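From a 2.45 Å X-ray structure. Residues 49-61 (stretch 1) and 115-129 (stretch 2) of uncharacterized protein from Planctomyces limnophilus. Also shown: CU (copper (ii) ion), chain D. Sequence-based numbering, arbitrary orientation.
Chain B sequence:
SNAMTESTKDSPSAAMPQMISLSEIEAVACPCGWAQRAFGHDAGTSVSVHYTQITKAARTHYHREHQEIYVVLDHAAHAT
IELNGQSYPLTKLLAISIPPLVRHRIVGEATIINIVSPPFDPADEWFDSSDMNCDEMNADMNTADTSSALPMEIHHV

Stretch 1 49-61: VHYTQITKAARTH
Stretch 2 115-129: IVSPPFDPADEWFDS

No direct hydrogen bond joins these two stretches; apart from a single beta bridge, they are held by aromatic rings, a flat guanidinium and one water. The guanidinium of Arg 59 lies on the ring of Phe 127, planes 12° and centres 4.1 Å apart. CZ of Arg 59 stands 30° off the ring normal, so the cation-pi contact is off-centre. Arg 59 has chi1 m, chi2 t, chi3 p and chi4 near 178°; Phe 127 has chi1 m and chi2 -81°. Both CA-to-CB bonds point toward the other stretch, and Arg 59 NH2 comes 3.3 Å from Phe 127 CB. The rule here is that bends at chi1 and chi3 can still lay a long side chain's planar end flat on a ring.

Stretch 1 continues a strand through Ile 54 and stretch 2 one through Ser 117; both then run on as loop or turn. Val 49 and Ile 115 form an antiparallel, non-hydrogen-bonded pair, CA to CA 4.8 Å, side chains on one face of the sheet. His 50 (chi1 m, chi2 -6°) starts sideways, but its ring end comes nearer. It presents its edge to the face of Phe 120 (chi1 t, chi2 84°), centroids 5.0 Å apart and planes at 80°; His 50 NE2 is 3.4 Å from Phe 120 CG. Val 116 CG2 lies over one imidazole face, 4.1 Å from His 50 NE2.

Stretch 2 then passes a cis peptide before Pro 118 and a type I turn from Asp 121 to Asp 124. Asp 124 N donates to Asp 121 O at 3.0 Å, and Ala 123 N to Asp 121 OD1 at 3.1 Å, tying the turn through backbone and side chain. The chain then extends, with phi/psi of -137/128 at Glu 125 and -124/158 at Phe 127.

Where the loops meet, the CA atoms of His 61 and Phe 127 are 4.9 Å apart. His 61 CA makes a CA-H...O contact with Trp 126 O at 3.2 Å, and His 61 CB is 3.8 Å from Phe 127 CE1. With chi1 p and chi2 -89°, His 61 places NE2 2.2 Å from the copper ion CU, serving both packing and metal binding. Thr 60 O approaches the Phe 127 ring edge, 3.4 Å from CD1. Water 1 donates to Thr 60 O at 3.1 Å and accepts from Asp 128 N at 2.6 Å, pairing carbonyl with amide where the backbones do not bond directly.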

ATOM      1  N   VAL B  49       4.845   3.463   4.198  1.00 49.39           N
ATOM      2  CA  VAL B  49       4.822   2.490   3.117  1.00 49.79           C
ATOM      3  C   VAL B  49       6.208   1.890   2.917  1.00 50.69           C
ATOM      4  O   VAL B  49       7.152   2.585   2.542  1.00 56.17           O
ATOM      5  CB  VAL B  49       4.316   3.114   1.809  1.00 50.36           C
ATOM      6  CG1 VAL B  49       4.377   2.100   0.679  1.00 51.20           C
ATOM      7  CG2 VAL B  49       2.893   3.610   1.993  1.00 51.15           C
ATOM      8  N   HIS B  50       6.320   0.596   3.194  1.00 46.28           N
ATOM      9  CA  HIS B  50       7.578  -0.125   3.065  1.00 47.65           C
ATOM     10  C   HIS B  50       7.563  -0.985   1.810  1.00 50.97           C
ATOM     11  O   HIS B  50       6.541  -1.575   1.465  1.00 57.37           O
ATOM     12  CB  HIS B  50       7.793  -1.048   4.264  1.00 48.48           C
ATOM     13  CG  HIS B  50       7.725  -0.361   5.592  1.00 51.07           C
ATOM     14  ND1 HIS B  50       7.611   1.005   5.728  1.00 58.73           N
ATOM     15  CD2 HIS B  50       7.760  -0.862   6.849  1.00 56.31           C
ATOM     16  CE1 HIS B  50       7.576   1.317   7.013  1.00 61.40           C
ATOM     17  NE2 HIS B  50       7.667   0.201   7.712  1.00 63.72           N
ATOM     18  N   TYR B  51       8.702  -1.052   1.133  1.00 48.27           N
ATOM     19  CA  TYR B  51       8.908  -2.019   0.066  1.00 50.56           C
ATOM     20  C   TYR B  51       9.903  -3.038   0.608  1.00 54.70           C
ATOM     21  O   TYR B  51      11.087  -2.743   0.763  1.00 55.42           O
ATOM     22  CB  TYR B  51       9.429  -1.323  -1.188  1.00 50.47           C
ATOM     23  CG  TYR B  51       9.845  -2.249  -2.306  1.00 50.01           C
ATOM     24  CD1 TYR B  51       8.912  -3.000  -2.999  1.00 55.07           C
ATOM     25  CD2 TYR B  51      11.170  -2.346  -2.686  1.00 56.32           C
ATOM     26  CE1 TYR B  51       9.291  -3.835  -4.027  1.00 57.28           C
ATOM     27  CE2 TYR B  51      11.561  -3.175  -3.714  1.00 61.33           C
ATOM     28  CZ  TYR B  51      10.616  -3.918  -4.383  1.00 63.38           C
ATOM     29  OH  TYR B  51      10.995  -4.747  -5.413  1.00 67.52           O
ATOM     30  N   THR B  52       9.409  -4.230   0.913  1.00 49.97           N
ATOM     31  CA  THR B  52      10.141  -5.158   1.762  1.00 51.86           C
ATOM     32  C   THR B  52      10.461  -6.475   1.075  1.00 55.81           C
ATOM     33  O   THR B  52       9.589  -7.117   0.491  1.00 53.53           O
ATOM     34  CB  THR B  52       9.343  -5.463   3.044  1.00 56.17           C
ATOM     35  OG1 THR B  52       9.149  -4.255   3.790  1.00 57.22           O
ATOM     36  CG2 THR B  52      10.074  -6.475   3.909  1.00 59.11           C
ATOM     37  N   GLN B  53      11.724  -6.875   1.169  1.00 61.64           N
ATOM     38  CA  GLN B  53      12.183  -8.147   0.631  1.00 66.40           C
ATOM     39  C   GLN B  53      12.266  -9.188   1.739  1.00 66.16           C
ATOM     40  O   GLN B  53      13.064  -9.053   2.666  1.00 70.06           O
ATOM     41  CB  GLN B  53      13.563  -7.979  -0.012  1.00 72.66           C
ATOM     42  CG  GLN B  53      13.602  -6.979  -1.155  1.00 75.68           C
ATOM     43  CD  GLN B  53      12.873  -7.481  -2.381  1.00 80.94           C
ATOM     44  OE1 GLN B  53      12.249  -8.542  -2.351  1.00 82.92           O
ATOM     45  NE2 GLN B  53      12.953  -6.727  -3.470  1.00 81.28           N
ATOM     46  N   ILE B  54      11.440 -10.225   1.642  1.00 60.44           N
ATOM     47  CA  ILE B  54      11.503 -11.341   2.578  1.00 60.01           C
ATOM     48  C   ILE B  54      12.534 -12.340   2.071  1.00 60.62           C
ATOM     49  O   ILE B  54      12.307 -13.019   1.067  1.00 62.35           O
ATOM     50  CB  ILE B  54      10.153 -12.071   2.715  1.00 60.84           C
ATOM     51  CG1 ILE B  54       8.988 -11.075   2.765  1.00 56.96           C
ATOM     52  CG2 ILE B  54      10.161 -12.963   3.951  1.00 58.68           C
ATOM     53  CD1 ILE B  54       9.043 -10.119   3.931  1.00 58.69           C
ATOM     54  N   THR B  55      13.666 -12.421   2.758  1.00 66.12           N
ATOM     55  CA  THR B  55      14.762 -13.286   2.329  1.00 68.87           C
ATOM     56  C   THR B  55      15.073 -14.394   3.333  1.00 68.93           C
ATOM     57  O   THR B  55      15.678 -15.406   2.977  1.00 71.00           O
ATOM     58  CB  THR B  55      16.043 -12.467   2.094  1.00 71.95           C
ATOM     59  OG1 THR B  55      16.282 -11.619   3.225  1.00 71.82           O
ATOM     60  CG2 THR B  55      15.911 -11.612   0.841  1.00 70.81           C
ATOM     61  N   LYS B  56      14.658 -14.207   4.582  1.00 73.54           N
ATOM     62  CA  LYS B  56      14.975 -15.162   5.636  1.00 77.68           C
ATOM     63  C   LYS B  56      13.791 -15.372   6.578  1.00 74.57           C
ATOM     64  O   LYS B  56      12.889 -14.538   6.660  1.00 74.74           O
ATOM     65  CB  LYS B  56      16.215 -14.698   6.412  1.00 82.53           C
ATOM     66  CG  LYS B  56      16.143 -13.273   6.952  1.00 80.91           C
ATOM     67  CD  LYS B  56      17.542 -12.687   7.162  1.00 80.86           C
ATOM     68  CE  LYS B  56      17.497 -11.378   7.941  1.00 79.29           C
ATOM     69  NZ  LYS B  56      18.697 -10.529   7.697  1.00 77.83           N
ATOM     70  N   ALA B  57      13.800 -16.499   7.280  1.00 75.37           N
ATOM     71  CA  ALA B  57      12.737 -16.835   8.218  1.00 73.01           C
ATOM     72  C   ALA B  57      12.808 -15.923   9.438  1.00 71.20           C
ATOM     73  O   ALA B  57      13.884 -15.470   9.822  1.00 76.47           O
ATOM     74  CB  ALA B  57      12.849 -18.292   8.635  1.00 73.88           C
ATOM     75  N   ALA B  58      11.659 -15.661  10.048  1.00 64.94           N
ATOM     76  CA  ALA B  58      11.589 -14.733  11.168  1.00 60.28           C
ATOM     77  C   ALA B  58      10.659 -15.249  12.260  1.00 57.36           C
ATOM     78  O   ALA B  58       9.748 -16.030  11.991  1.00 63.05           O
ATOM     79  CB  ALA B  58      11.122 -13.373  10.678  1.00 57.58           C
ATOM     80  N   ARG B  59      10.900 -14.817  13.494  1.00 52.58           N
ATOM     81  CA  ARG B  59       9.995 -15.115  14.595  1.00 55.87           C
ATOM     82  C   ARG B  59       8.606 -14.583  14.279  1.00 56.80           C
ATOM     83  O   ARG B  59       8.462 -13.508  13.700  1.00 60.81           O
ATOM     84  CB  ARG B  59      10.469 -14.456  15.894  1.00 57.59           C
ATOM     85  CG  ARG B  59      11.737 -15.020  16.493  1.00 61.24           C
ATOM     86  CD  ARG B  59      12.027 -14.375  17.848  1.00 66.70           C
ATOM     87  NE  ARG B  59      11.098 -14.821  18.886  1.00 67.05           N
ATOM     88  CZ  ARG B  59      11.152 -14.440  20.158  1.00 59.92           C
ATOM     89  NH1 ARG B  59      12.093 -13.599  20.567  1.00 60.63           N
ATOM     90  NH2 ARG B  59      10.266 -14.902  21.028  1.00 56.60           N
ATOM     91  N   THR B  60       7.585 -15.335  14.665  1.00 55.46           N
ATOM     92  CA  THR B  60       6.227 -14.820  14.655  1.00 53.16           C
ATOM     93  C   THR B  60       6.171 -13.636  15.608  1.00 53.97           C
ATOM     94  O   THR B  60       6.697 -13.703  16.721  1.00 52.57           O
ATOM     95  CB  THR B  60       5.222 -15.882  15.117  1.00 49.72           C
ATOM     96  OG1 THR B  60       5.202 -16.957  14.174  1.00 56.04           O
ATOM     97  CG2 THR B  60       3.826 -15.286  15.235  1.00 50.27           C
ATOM     98  N   HIS B  61       5.541 -12.551  15.171  1.00 48.65           N
ATOM     99  CA  HIS B  61       5.474 -11.336  15.970  1.00 49.64           C
ATOM    100  C   HIS B  61       4.100 -10.689  15.838  1.00 47.52           C
ATOM    101  O   HIS B  61       3.272 -11.114  15.033  1.00 45.99           O
ATOM    102  CB  HIS B  61       6.556 -10.345  15.527  1.00 49.77           C
ATOM    103  CG  HIS B  61       6.285  -9.705  14.199  1.00 55.23           C
ATOM    104  ND1 HIS B  61       6.711 -10.252  13.007  1.00 60.70           N
ATOM    105  CD2 HIS B  61       5.627  -8.566  13.874  1.00 58.73           C
ATOM    106  CE1 HIS B  61       6.327  -9.477  12.007  1.00 64.31           C
ATOM    107  NE2 HIS B  61       5.666  -8.448  12.506  1.00 62.81           N
ATOM    108  N   ILE B 115       1.969  -1.660   4.212  1.00 41.62           N
ATOM    109  CA  ILE B 115       1.334  -0.395   4.553  1.00 39.16           C
ATOM    110  C   ILE B 115       1.001  -0.393   6.038  1.00 44.10           C
ATOM    111  O   ILE B 115       0.230  -1.227   6.508  1.00 45.94           O
ATOM    112  CB  ILE B 115       0.054  -0.192   3.728  1.00 39.13           C
ATOM    113  CG1 ILE B 115       0.390  -0.193   2.236  1.00 43.35           C
ATOM    114  CG2 ILE B 115      -0.623   1.112   4.103  1.00 37.82           C
ATOM    115  CD1 ILE B 115      -0.765  -0.605   1.350  1.00 48.32           C
ATOM    116  N   VAL B 116       1.591   0.544   6.775  1.00 44.32           N
ATOM    117  CA  VAL B 116       1.479   0.558   8.231  1.00 40.12           C
ATOM    118  C   VAL B 116       0.769   1.811   8.735  1.00 39.72           C
ATOM    119  O   VAL B 116       1.103   2.925   8.328  1.00 47.95           O
ATOM    120  CB  VAL B 116       2.873   0.509   8.878  1.00 38.50           C
ATOM    121  CG1 VAL B 116       2.756   0.434  10.394  1.00 39.87           C
ATOM    122  CG2 VAL B 116       3.672  -0.666   8.337  1.00 43.99           C
ATOM    123  N   SER B 117      -0.197   1.633   9.632  1.00 41.25           N
ATOM    124  CA  SER B 117      -0.912   2.770  10.213  1.00 46.30           C
ATOM    125  C   SER B 117      -1.121   2.593  11.725  1.00 42.44           C
ATOM    126  O   SER B 117      -1.496   1.519  12.181  1.00 43.65           O
ATOM    127  CB  SER B 117      -2.265   2.952   9.533  1.00 44.68           C
ATOM    128  OG  SER B 117      -3.250   2.178  10.185  1.00 56.99           O
ATOM    129  N   PRO B 118      -0.862   3.649  12.507  1.00 48.64           N
ATOM    130  CA  PRO B 118      -0.300   4.904  12.005  1.00 50.85           C
ATOM    131  C   PRO B 118       1.132   4.669  11.537  1.00 48.36           C
ATOM    132  O   PRO B 118       1.557   3.514  11.453  1.00 45.01           O
ATOM    133  CB  PRO B 118      -0.328   5.826  13.231  1.00 55.77           C
ATOM    134  CG  PRO B 118      -1.172   5.127  14.261  1.00 54.23           C
ATOM    135  CD  PRO B 118      -1.045   3.671  13.966  1.00 52.31           C
ATOM    136  N   PRO B 119       1.873   5.743  11.240  1.00 42.59           N
ATOM    137  CA  PRO B 119       3.222   5.535  10.716  1.00 45.77           C
ATOM    138  C   PRO B 119       4.027   4.547  11.555  1.00 47.61           C
ATOM    139  O   PRO B 119       3.939   4.549  12.780  1.00 48.96           O
ATOM    140  CB  PRO B 119       3.836   6.937  10.770  1.00 51.63           C
ATOM    141  CG  PRO B 119       2.662   7.851  10.645  1.00 52.50           C
ATOM    142  CD  PRO B 119       1.557   7.172  11.402  1.00 46.24           C
ATOM    143  N   PHE B 120       4.805   3.716  10.874  1.00 51.91           N
ATOM    144  CA  PHE B 120       5.580   2.651  11.500  1.00 53.36           C
ATOM    145  C   PHE B 120       6.470   3.109  12.660  1.00 52.52           C
ATOM    146  O   PHE B 120       7.174   4.109  12.564  1.00 53.00           O
ATOM    147  CB  PHE B 120       6.431   1.975  10.427  1.00 53.38           C
ATOM    148  CG  PHE B 120       7.509   1.099  10.970  1.00 50.21           C
ATOM    149  CD1 PHE B 120       7.242  -0.207  11.330  1.00 51.31           C
ATOM    150  CD2 PHE B 120       8.796   1.580  11.103  1.00 60.26           C
ATOM    151  CE1 PHE B 120       8.239  -1.018  11.823  1.00 57.47           C
ATOM    152  CE2 PHE B 120       9.801   0.779  11.595  1.00 64.80           C
ATOM    153  CZ  PHE B 120       9.524  -0.525  11.957  1.00 62.07           C
ATOM    154  N   ASP B 121       6.425   2.350  13.753  1.00 61.04           N
ATOM    155  CA  ASP B 121       7.259   2.591  14.926  1.00 59.50           C
ATOM    156  C   ASP B 121       7.934   1.279  15.329  1.00 59.80           C
ATOM    157  O   ASP B 121       7.262   0.334  15.741  1.00 61.98           O
ATOM    158  CB  ASP B 121       6.401   3.133  16.075  1.00 61.32           C
ATOM    159  CG  ASP B 121       7.137   3.166  17.403  1.00 68.64           C
ATOM    160  OD1 ASP B 121       8.386   3.220  17.402  1.00 68.25           O
ATOM    161  OD2 ASP B 121       6.462   3.142  18.454  1.00 73.93           O
ATOM    162  N   PRO B 122       9.271   1.215  15.216  1.00 57.32           N
ATOM    163  CA  PRO B 122       9.989  -0.046  15.436  1.00 57.86           C
ATOM    164  C   PRO B 122       9.888  -0.551  16.875  1.00 58.43           C
ATOM    165  O   PRO B 122      10.095  -1.736  17.125  1.00 58.42           O
ATOM    166  CB  PRO B 122      11.436   0.319  15.100  1.00 60.57           C
ATOM    167  CG  PRO B 122      11.531   1.768  15.394  1.00 59.86           C
ATOM    168  CD  PRO B 122      10.197   2.344  15.014  1.00 56.57           C
ATOM    169  N   ALA B 123       9.571   0.340  17.806  1.00 55.45           N
ATOM    170  CA  ALA B 123       9.425  -0.041  19.204  1.00 53.48           C
ATOM    171  C   ALA B 123       8.263  -1.011  19.401  1.00 60.13           C
ATOM    172  O   ALA B 123       8.238  -1.763  20.376  1.00 62.28           O
ATOM    173  CB  ALA B 123       9.218   1.191  20.053  1.00 52.62           C
ATOM    174  N   ASP B 124       7.303  -0.987  18.481  1.00 57.82           N
ATOM    175  CA  ASP B 124       6.087  -1.779  18.629  1.00 51.39           C
ATOM    176  C   ASP B 124       6.214  -3.135  17.957  1.00 50.69           C
ATOM    177  O   ASP B 124       5.617  -3.380  16.912  1.00 54.91           O
ATOM    178  CB  ASP B 124       4.891  -1.030  18.045  1.00 48.18           C
ATOM    179  CG  ASP B 124       3.579  -1.738  18.306  1.00 50.23           C
ATOM    180  OD1 ASP B 124       3.524  -2.547  19.256  1.00 51.44           O
ATOM    181  OD2 ASP B 124       2.603  -1.489  17.567  1.00 47.94           O
ATOM    182  N   GLU B 125       7.001  -4.011  18.566  1.00 54.08           N
ATOM    183  CA  GLU B 125       7.144  -5.382  18.098  1.00 53.93           C
ATOM    184  C   GLU B 125       7.106  -6.298  19.312  1.00 50.69           C
ATOM    185  O   GLU B 125       7.846  -6.092  20.271  1.00 57.37           O
ATOM    186  CB  GLU B 125       8.463  -5.559  17.352  1.00 55.66           C
ATOM    187  CG  GLU B 125       8.498  -6.778  16.448  1.00 60.25           C
ATOM    188  CD  GLU B 125       9.886  -7.061  15.906  1.00 72.05           C
ATOM    189  OE1 GLU B 125      10.849  -7.034  16.702  1.00 70.28           O
ATOM    190  OE2 GLU B 125      10.014  -7.311  14.687  1.00 76.12           O
ATOM    191  N   TRP B 126       6.241  -7.304  19.277  1.00 45.23           N
ATOM    192  CA  TRP B 126       6.081  -8.199  20.417  1.00 43.45           C
ATOM    193  C   TRP B 126       6.085  -9.665  20.004  1.00 48.28           C
ATOM    194  O   TRP B 126       5.658 -10.016  18.903  1.00 55.55           O
ATOM    195  CB  TRP B 126       4.796  -7.863  21.169  1.00 47.55           C
ATOM    196  CG  TRP B 126       4.791  -6.456  21.663  1.00 50.78           C
ATOM    197  CD1 TRP B 126       4.466  -5.340  20.952  1.00 46.09           C
ATOM    198  CD2 TRP B 126       5.143  -6.008  22.975  1.00 50.33           C
ATOM    199  NE1 TRP B 126       4.585  -4.225  21.742  1.00 46.75           N
ATOM    200  CE2 TRP B 126       5.002  -4.608  22.990  1.00 49.22           C
ATOM    201  CE3 TRP B 126       5.560  -6.656  24.141  1.00 50.54           C
ATOM    202  CZ2 TRP B 126       5.266  -3.841  24.121  1.00 50.96           C
ATOM    203  CZ3 TRP B 126       5.818  -5.894  25.265  1.00 56.13           C
ATOM    204  CH2 TRP B 126       5.671  -4.500  25.246  1.00 54.23           C
ATOM    205  N   PHE B 127       6.581 -10.512  20.901  1.00 47.41           N
ATOM    206  CA  PHE B 127       6.670 -11.942  20.654  1.00 47.35           C
ATOM    207  C   PHE B 127       5.944 -12.705  21.750  1.00 50.74           C
ATOM    208  O   PHE B 127       5.729 -12.184  22.844  1.00 53.63           O
ATOM    209  CB  PHE B 127       8.136 -12.383  20.618  1.00 50.98           C
ATOM    210  CG  PHE B 127       8.994 -11.561  19.699  1.00 52.82           C
ATOM    211  CD1 PHE B 127       9.007 -11.808  18.336  1.00 50.99           C
ATOM    212  CD2 PHE B 127       9.784 -10.543  20.197  1.00 54.34           C
ATOM    213  CE1 PHE B 127       9.793 -11.052  17.486  1.00 46.37           C
ATOM    214  CE2 PHE B 127      10.569  -9.783  19.354  1.00 54.81           C
ATOM    215  CZ  PHE B 127      10.573 -10.037  17.995  1.00 51.94           C
ATOM    216  N   ASP B 128       5.552 -13.936  21.440  1.00 54.02           N
ATOM    217  CA  ASP B 128       5.118 -14.880  22.454  1.00 55.66           C
ATOM    218  C   ASP B 128       6.314 -15.763  22.789  1.00 63.04           C
ATOM    219  O   ASP B 128       7.068 -16.149  21.898  1.00 68.08           O
ATOM    220  CB  ASP B 128       3.963 -15.735  21.933  1.00 57.05           C
ATOM    221  CG  ASP B 128       2.727 -14.920  21.624  1.00 62.04           C
ATOM    222  OD1 ASP B 128       2.343 -14.080  22.464  1.00 62.89           O
ATOM    223  OD2 ASP B 128       2.143 -15.112  20.536  1.00 63.56           O
ATOM    224  N   SER B 129       6.499 -16.076  24.067  1.00 62.13           N
ATOM    225  CA  SER B 129       7.615 -16.922  24.466  1.00 69.77           C
ATOM    226  C   SER B 129       7.322 -18.371  24.102  1.00 74.73           C
ATOM    227  O   SER B 129       6.186 -18.720  23.784  1.00 74.85           O
ATOM    228  CB  SER B 129       7.887 -16.793  25.964  1.00 76.27           C
ATOM    229  OG  SER B 129       6.742 -17.130  26.721  1.00 80.53           O
TER
HETATM  230 CU    CU D 201       4.498  -6.986  11.383  1.00 70.35          CU
HETATM  231  O   HOH W   1       6.578 -15.235  19.389  1.00 49.04           O